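Local coordinates for glycosyl hydrolase (Rhizobium leguminosarum bv. trifolii, PDB 5NDX), which probably hydrolyses O-glycosidic bonds as an iduronidase of glycoside hydrolase family 39, a bacterial orthologue of human alpha-L-iduronidase, at residues Thr143-Asp148 and Asn263-Pro268; Ser463-Arg466 and Pro471-Ala474; Ile498-Cys503 and Asp608-Arg613. The protein carries 2 engineered substitutions. One frame throughout, in Å; residues are numbered along the deposited sequence.

How the interactions relate
Following the chain from the N terminus, interaction 1 comes first. It joins the loop after strand 140-142 to the loop after strand 261-263, across the mouth of the barrel of eight parallel strands. Interaction 2 is local. It closes a short surface loop between helices 452-457 and 480-489. Interaction 3 opens on strand 493-503, at the edge of the large mixed sheet, and ends in a turn of the small C-terminal sheet. It therefore ties two beta regions together. The three contacts follow in series, and none nests in or crosses another. Their centres lie 41 to 44 Å apart, and interactions 1 and 3 sit on opposite sides of the chain's centre.

Interaction 1: residues Thr143-Asp148 and Asn263-Pro268; sequences TTNQAD and NDECDP. Engineered in segment 143-148: Gln146 (natural residue Glu). With 8U8 ((2~{R},3~{S},4~{S},5~{R},6~{S})-6-(4-methyl-2-oxidanylidene-chromen-7-yl)oxy-3,4,5-tris(oxidanyl)oxane-2-carboxylic acid), chain M.
Asn145 has its CG trans to the backbone N, beside the carbonyl carbon (chi1 -173°), which carries the amide toward the sugar of 8U8, while Glu265 stretches straight beyond CG (chi2 -176°). The two side chains come from opposite directions and meet at that sugar. Their amide and carboxylate planes are only 23° apart. Asn145 OD1 and Glu265 OE2 approach to 3.4 Å, but both are acceptors and do not bond to each other. Arg57 NH2 serves both, with a hydrogen bond to OD1 and a salt bridge to OE2.

The two loops follow strands 140-142 and 261-263 of a TIM barrel, the fourth and seventh strands. This is where clan GH-A enzymes carry their acid/base and their nucleophile. Gln146 is an engineered replacement for the natural Glu, the predicted proton donor. The place of Glu265 is consistent with that of the nucleophile.

The ligand hydroxyl 8U8 O3 donates to Glu265 OE2 in a short bond, modelled at 2.5 Å, whose exact length is doubtful. Asn145 ND2 donates to 8U8 O3 at 3.0 Å. The poorly ordered Gln146 adds a bond from its NE2 to 8U8 O3 at 3.1 Å. Gln146 NE2 also lies 2.9 Å from the glycosidic oxygen O2 of 8U8. Lys222 makes a salt bridge to Glu265 OE1. Asn263 forms an Asx turn, its OD1 accepting from Glu265 N at 3.2 Å.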
# COMPACT_ATOMS: atom_id res chain seq x y z
N THR A 143 8.76 17.67 3.54
CA THR A 143 8.08 18.83 4.13
C THR A 143 6.68 18.50 4.61
O THR A 143 6.01 17.54 4.15
CB THR A 143 7.80 19.94 3.13
OG1 THR A 143 7.01 19.38 2.07
CG2 THR A 143 9.05 20.55 2.61
N THR A 144 6.24 19.37 5.51
CA THR A 144 4.97 19.34 6.17
C THR A 144 3.96 19.43 5.10
O THR A 144 4.10 20.17 4.10
CB THR A 144 4.81 20.55 7.19
OG1 THR A 144 3.92 20.24 8.26
CG2 THR A 144 4.37 21.84 6.48
N ASN A 145 2.90 18.71 5.37
CA ASN A 145 1.87 18.44 4.40
C ASN A 145 1.18 19.74 3.96
O ASN A 145 1.19 20.78 4.69
CB ASN A 145 0.86 17.46 4.99
CG ASN A 145 -0.16 17.00 3.97
OD1 ASN A 145 0.20 16.46 2.89
ND2 ASN A 145 -1.45 17.25 4.27
N GLN A 146 0.63 19.67 2.75
CA GLN A 146 0.04 20.79 2.08
C GLN A 146 1.00 21.95 2.34
O GLN A 146 2.13 21.95 1.83
CB GLN A 146 -1.40 21.05 2.57
CG GLN A 146 -2.48 20.35 1.75
CD GLN A 146 -3.13 19.14 2.42
OE1 GLN A 146 -3.61 19.23 3.55
NE2 GLN A 146 -3.17 18.02 1.71
N ALA A 147 0.60 22.83 3.25
CA ALA A 147 1.06 24.20 3.27
C ALA A 147 0.31 25.17 2.29
O ALA A 147 0.36 26.39 2.46
CB ALA A 147 2.57 24.33 3.16
N ASP A 148 -0.40 24.62 1.30
CA ASP A 148 -1.30 25.41 0.44
C ASP A 148 -2.75 24.97 0.72
O ASP A 148 -3.47 24.55 -0.18
CB ASP A 148 -0.89 25.25 -1.03
CG ASP A 148 -1.13 23.91 -1.54
OD1 ASP A 148 -1.14 22.95 -0.77
OD2 ASP A 148 -1.28 23.77 -2.71
N ASN A 263 4.11 11.47 -6.35
CA ASN A 263 2.74 11.77 -5.95
C ASN A 263 2.54 11.09 -4.59
O ASN A 263 2.37 9.90 -4.52
CB ASN A 263 1.75 11.27 -6.97
CG ASN A 263 0.32 11.69 -6.68
OD1 ASN A 263 -0.06 12.03 -5.56
ND2 ASN A 263 -0.50 11.58 -7.70
N ASP A 264 2.54 11.89 -3.54
CA ASP A 264 2.56 11.39 -2.17
C ASP A 264 1.16 11.09 -1.60
O ASP A 264 1.04 10.65 -0.44
CB ASP A 264 3.40 12.35 -1.25
CG ASP A 264 2.84 13.78 -1.19
OD1 ASP A 264 1.74 14.06 -1.78
OD2 ASP A 264 3.46 14.63 -0.51
N GLU A 265 0.11 11.35 -2.39
CA GLU A 265 -1.25 11.04 -1.98
C GLU A 265 -2.12 10.87 -3.20
O GLU A 265 -2.82 11.81 -3.63
CB GLU A 265 -1.87 12.17 -1.15
CG GLU A 265 -1.70 12.04 0.32
CD GLU A 265 -2.41 13.15 1.07
OE1 GLU A 265 -3.64 13.32 0.86
OE2 GLU A 265 -1.76 13.80 1.90
N CYS A 266 -2.08 9.70 -3.79
CA CYS A 266 -2.72 9.53 -5.05
C CYS A 266 -3.95 8.65 -4.82
O CYS A 266 -3.82 7.44 -4.76
CB CYS A 266 -1.76 8.93 -6.00
SG CYS A 266 -2.41 8.67 -7.66
N ASP A 267 -5.11 9.26 -4.62
CA ASP A 267 -6.35 8.55 -4.38
C ASP A 267 -7.36 8.89 -5.49
O ASP A 267 -7.29 9.95 -6.09
CB ASP A 267 -6.91 8.89 -2.98
CG ASP A 267 -5.86 8.67 -1.87
OD1 ASP A 267 -5.51 7.49 -1.56
OD2 ASP A 267 -5.37 9.70 -1.35
N PRO A 268 -8.29 7.98 -5.77
CA PRO A 268 -9.24 8.28 -6.83
C PRO A 268 -10.18 9.42 -6.49
O PRO A 268 -10.61 10.15 -7.38
CB PRO A 268 -9.97 6.96 -7.05
CG PRO A 268 -9.44 6.00 -6.05
CD PRO A 268 -8.38 6.61 -5.26
C15 8U8 M . -8.62 21.66 2.51
C13 8U8 M . -8.04 21.19 1.31
C14 8U8 M . -7.98 22.06 0.22
C16 8U8 M . -7.38 21.65 -0.98
O9 8U8 M . -7.39 22.46 -1.90
O8 8U8 M . -6.84 20.39 -1.11
C11 8U8 M . -6.78 19.55 -0.02
C10 8U8 M . -6.11 18.33 -0.15
C12 8U8 M . -7.39 19.94 1.20
C7 8U8 M . -7.27 19.06 2.29
C8 8U8 M . -6.60 17.84 2.16
C9 8U8 M . -6.02 17.46 0.94
O2 8U8 M . -5.32 16.28 0.78
C5 8U8 M . -5.52 15.06 1.59
O1 8U8 M . -6.93 14.79 1.65
C1 8U8 M . -7.38 13.91 2.62
C6 8U8 M . -8.38 13.19 1.92
O7 8U8 M . -9.28 12.71 2.61
O6 8U8 M . -8.24 13.10 0.71
C2 8U8 M . -6.37 12.83 3.11
O5 8U8 M . -6.27 11.79 2.11
C3 8U8 M . -4.95 13.43 3.51
O4 8U8 M . -4.75 13.31 4.88
C4 8U8 M . -4.80 14.92 3.06
O3 8U8 M . -3.36 15.28 3.14

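Interaction 2: residues Ser463-Arg466 and Pro471-Ala474; sequences SNPR and PVGA
Pro465 and Val472 close a short loop at the protein surface, between helices 452-457 and 480-489. The apolar part comes first. Pro465 and Val472 reach toward each other, Pro465 CG meeting Val472 CG2 at 3.7 Å. The other valine methyl, Val472 CG1, rests against the aliphatic part of Arg466, with Arg466 CD 4.0 Å away. Here the two side chains cross at about a right angle. With CG1 of the valine anti to the carbonyl carbon (chi1 -55°), CG1 meets Arg466 and CG2 meets Pro465. With an alanine at Val472, both branches would be missing, and the Pro465 ring and the Arg466 chain would probably be left without their apolar partner in this loop.

The charged end of Arg466 is engaged outside the contact, where NE forms a salt bridge with Glu470. Backbone bonding between Val472 and Asp461 also ties the loop to the residues just before it.

A water bridges the two segments. Water 1 lies 3.0 Å from Val472 N, from which it accepts, and 3.0 Å from Asn464 OD1, to which it donates.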
# COMPACT_ATOMS: atom_id res chain seq x y z
N SER A 463 -29.71 -10.75 14.25
CA SER A 463 -30.40 -9.92 15.21
C SER A 463 -31.83 -9.53 14.75
O SER A 463 -32.55 -8.92 15.51
CB SER A 463 -29.59 -8.67 15.56
OG SER A 463 -29.48 -7.76 14.49
N ASN A 464 -32.23 -9.89 13.52
CA ASN A 464 -33.56 -9.61 12.99
C ASN A 464 -34.08 -8.22 13.32
O ASN A 464 -35.14 -8.08 13.88
CB ASN A 464 -34.51 -10.68 13.49
CG ASN A 464 -34.44 -11.94 12.66
OD1 ASN A 464 -33.94 -11.93 11.54
ND2 ASN A 464 -35.00 -13.00 13.17
N PRO A 465 -33.33 -7.18 12.94
CA PRO A 465 -33.71 -5.83 13.33
C PRO A 465 -35.01 -5.32 12.69
O PRO A 465 -35.49 -4.31 13.13
CB PRO A 465 -32.53 -4.98 12.86
CG PRO A 465 -31.97 -5.72 11.68
CD PRO A 465 -32.16 -7.18 12.03
N ARG A 466 -35.56 -6.00 11.68
CA ARG A 466 -36.89 -5.64 11.14
C ARG A 466 -37.90 -6.76 11.44
O ARG A 466 -38.94 -6.88 10.78
CB ARG A 466 -36.77 -5.26 9.64
CG ARG A 466 -35.84 -4.04 9.44
CD ARG A 466 -35.97 -3.33 8.07
NE ARG A 466 -37.26 -2.67 7.87
CZ ARG A 466 -37.67 -1.53 8.48
NH1 ARG A 466 -36.88 -0.89 9.33
NH2 ARG A 466 -38.88 -1.04 8.21
N PRO A 471 -36.32 -10.47 6.68
CA PRO A 471 -34.88 -10.67 6.86
C PRO A 471 -34.04 -9.60 6.10
O PRO A 471 -34.41 -9.20 5.00
CB PRO A 471 -34.66 -12.08 6.30
CG PRO A 471 -35.82 -12.36 5.39
CD PRO A 471 -36.96 -11.47 5.80
N VAL A 472 -33.00 -9.08 6.74
CA VAL A 472 -32.07 -8.14 6.09
C VAL A 472 -30.66 -8.72 6.16
O VAL A 472 -30.39 -9.67 6.92
CB VAL A 472 -32.08 -6.74 6.74
CG1 VAL A 472 -33.49 -6.15 6.78
CG2 VAL A 472 -31.46 -6.71 8.13
N GLY A 473 -29.77 -8.10 5.40
CA GLY A 473 -28.40 -8.53 5.25
C GLY A 473 -27.45 -7.59 5.93
O GLY A 473 -27.87 -6.80 6.73
N ALA A 474 -26.16 -7.72 5.65
CA ALA A 474 -25.18 -6.77 6.10
C ALA A 474 -25.16 -6.58 7.64
O ALA A 474 -25.25 -5.45 8.14
CB ALA A 474 -25.41 -5.44 5.37
O HOH W 1 -32.65 -10.34 9.41

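Interaction 3: residues Ile498-Cys503 and Asp608-Arg613; sequences ISVVAC and DAFGRR. With SO4 (sulfate ion), chain G.
Ile498 and Val500 face a type I beta turn, Asp608 to Gly611, across the boundary between two beta regions. Their strand is an edge strand of the large sheet. It pairs with strand 436-445, and the turn packs against both strands. The turn follows strand 601-607 of the C-terminal sheet, probably a fibronectin type III-like domain as in the human enzyme.

Ile498 sits over Ala609. Its CG2 branch points at the backbone: Ile498 CG2 is 3.3 Å from Ala609 O and 4.2 Å from Ala609 CB. Ala609 also packs on Ala439 and Cys441 of strand 436-445, and is buried against the large sheet.

Val500 and Phe610 cross at about a right angle. The valine meets the ring at its edge, near the ring plane, with Val500 CG1 4.0 Å from Phe610 CD2. Phe610 CB starts away from the strand. With CG anti to the carbonyl carbon (chi1 -57°), the ring turns so that its CD2 and CE2 edge reaches Val500.

Asp608 and Arg612 brace the turn, which also has the backbone bond from Gly611 N to Asp608 O. Arg612 grips Asp608 side-on with two nitrogens in a salt bridge. Arg612 NE lies 2.8 Å from Asp608 OD2 and is met by the syn lone pair of that oxygen. Arg612 NH2, 3.0 Å from Asp608 OD2, comes from above the carboxylate plane. Asp608 OD1 accepts from Arg612 N and, weakly, from Phe610 N. Arg612 NH2 has a second anionic partner in Asp527. One face of the Arg612 guanidinium is met by Phe610 CB, 3.9 Å above its plane. Farther along lies a sulfate, probably from the crystallisation liquor, which Arg607 NH2 also binds. Arg613 NE makes a weak bond of 3.4 Å to its O4.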
# COMPACT_ATOMS: atom_id res chain seq x y z
N ILE A 498 -4.54 -24.28 -9.12
CA ILE A 498 -3.26 -24.11 -9.80
C ILE A 498 -3.09 -25.29 -10.78
O ILE A 498 -3.38 -26.43 -10.44
CB ILE A 498 -2.10 -24.08 -8.75
CG1 ILE A 498 -2.19 -22.78 -7.92
CG2 ILE A 498 -0.73 -24.22 -9.41
CD1 ILE A 498 -1.29 -22.80 -6.69
N SER A 499 -2.66 -25.01 -11.98
CA SER A 499 -2.33 -26.10 -12.87
C SER A 499 -0.82 -26.19 -13.17
O SER A 499 -0.12 -25.18 -13.27
CB SER A 499 -3.18 -26.03 -14.12
OG SER A 499 -3.18 -24.83 -14.72
N VAL A 500 -0.33 -27.41 -13.27
CA VAL A 500 1.06 -27.64 -13.60
C VAL A 500 1.13 -28.14 -15.04
O VAL A 500 0.41 -29.06 -15.45
CB VAL A 500 1.69 -28.64 -12.59
CG1 VAL A 500 3.12 -28.98 -12.94
CG2 VAL A 500 1.64 -28.06 -11.19
N VAL A 501 1.97 -27.52 -15.84
CA VAL A 501 2.02 -27.81 -17.28
C VAL A 501 3.48 -28.24 -17.60
O VAL A 501 4.46 -27.58 -17.20
CB VAL A 501 1.65 -26.55 -18.08
CG1 VAL A 501 1.84 -26.79 -19.56
CG2 VAL A 501 0.17 -26.19 -17.86
N ALA A 502 3.61 -29.34 -18.31
CA ALA A 502 4.92 -29.81 -18.79
C ALA A 502 5.22 -29.09 -20.09
O ALA A 502 4.94 -29.65 -21.15
CB ALA A 502 4.89 -31.31 -19.00
N CYS A 503 5.77 -27.88 -20.03
CA CYS A 503 5.97 -27.02 -21.24
C CYS A 503 7.42 -27.10 -21.78
O CYS A 503 8.26 -26.18 -21.62
CB CYS A 503 5.50 -25.57 -21.02
SG CYS A 503 6.62 -24.39 -20.20
N ASP A 608 4.59 -24.24 -2.24
CA ASP A 608 4.87 -23.69 -3.53
C ASP A 608 3.73 -24.06 -4.47
O ASP A 608 2.81 -24.82 -4.12
CB ASP A 608 6.24 -24.10 -4.05
CG ASP A 608 6.37 -25.59 -4.34
OD1 ASP A 608 5.36 -26.31 -4.48
OD2 ASP A 608 7.55 -26.03 -4.45
N ALA A 609 3.81 -23.56 -5.68
CA ALA A 609 2.72 -23.79 -6.63
C ALA A 609 2.69 -25.24 -7.17
O ALA A 609 1.71 -25.65 -7.77
CB ALA A 609 2.80 -22.77 -7.76
N PHE A 610 3.73 -26.04 -6.88
CA PHE A 610 3.73 -27.44 -7.25
C PHE A 610 3.16 -28.31 -6.12
O PHE A 610 3.28 -29.49 -6.19
CB PHE A 610 5.15 -27.86 -7.68
CG PHE A 610 5.65 -27.04 -8.82
CD1 PHE A 610 6.23 -25.82 -8.60
CD2 PHE A 610 5.43 -27.44 -10.13
CE1 PHE A 610 6.65 -25.03 -9.64
CE2 PHE A 610 5.83 -26.64 -11.18
CZ PHE A 610 6.43 -25.43 -10.93
N GLY A 611 2.54 -27.72 -5.10
CA GLY A 611 2.03 -28.45 -3.96
C GLY A 611 3.05 -28.89 -2.90
O GLY A 611 2.67 -29.53 -1.95
N ARG A 612 4.32 -28.52 -3.00
CA ARG A 612 5.28 -28.98 -1.99
C ARG A 612 5.27 -28.08 -0.75
O ARG A 612 5.32 -26.87 -0.86
CB ARG A 612 6.68 -29.05 -2.58
CG ARG A 612 6.79 -30.04 -3.73
CD ARG A 612 8.15 -29.99 -4.41
NE ARG A 612 8.33 -28.69 -5.07
CZ ARG A 612 8.93 -28.49 -6.24
NH1 ARG A 612 9.45 -29.48 -6.93
NH2 ARG A 612 9.07 -27.25 -6.70
N ARG A 613 5.23 -28.70 0.41
CA ARG A 613 5.30 -28.03 1.70
C ARG A 613 6.72 -27.77 2.10
O ARG A 613 7.57 -28.59 1.84
CB ARG A 613 4.63 -28.86 2.80
CG ARG A 613 4.21 -27.98 3.96
CD ARG A 613 3.59 -28.69 5.18
NE ARG A 613 4.29 -29.82 5.81
CZ ARG A 613 5.53 -29.84 6.28
NH1 ARG A 613 6.34 -28.81 6.17
NH2 ARG A 613 5.99 -30.94 6.85
S SO4 G . 2.08 -32.44 3.06
O1 SO4 G . 1.76 -33.78 2.50
O2 SO4 G . 2.58 -31.57 1.99
O3 SO4 G . 0.85 -31.86 3.65
O4 SO4 G . 3.11 -32.57 4.12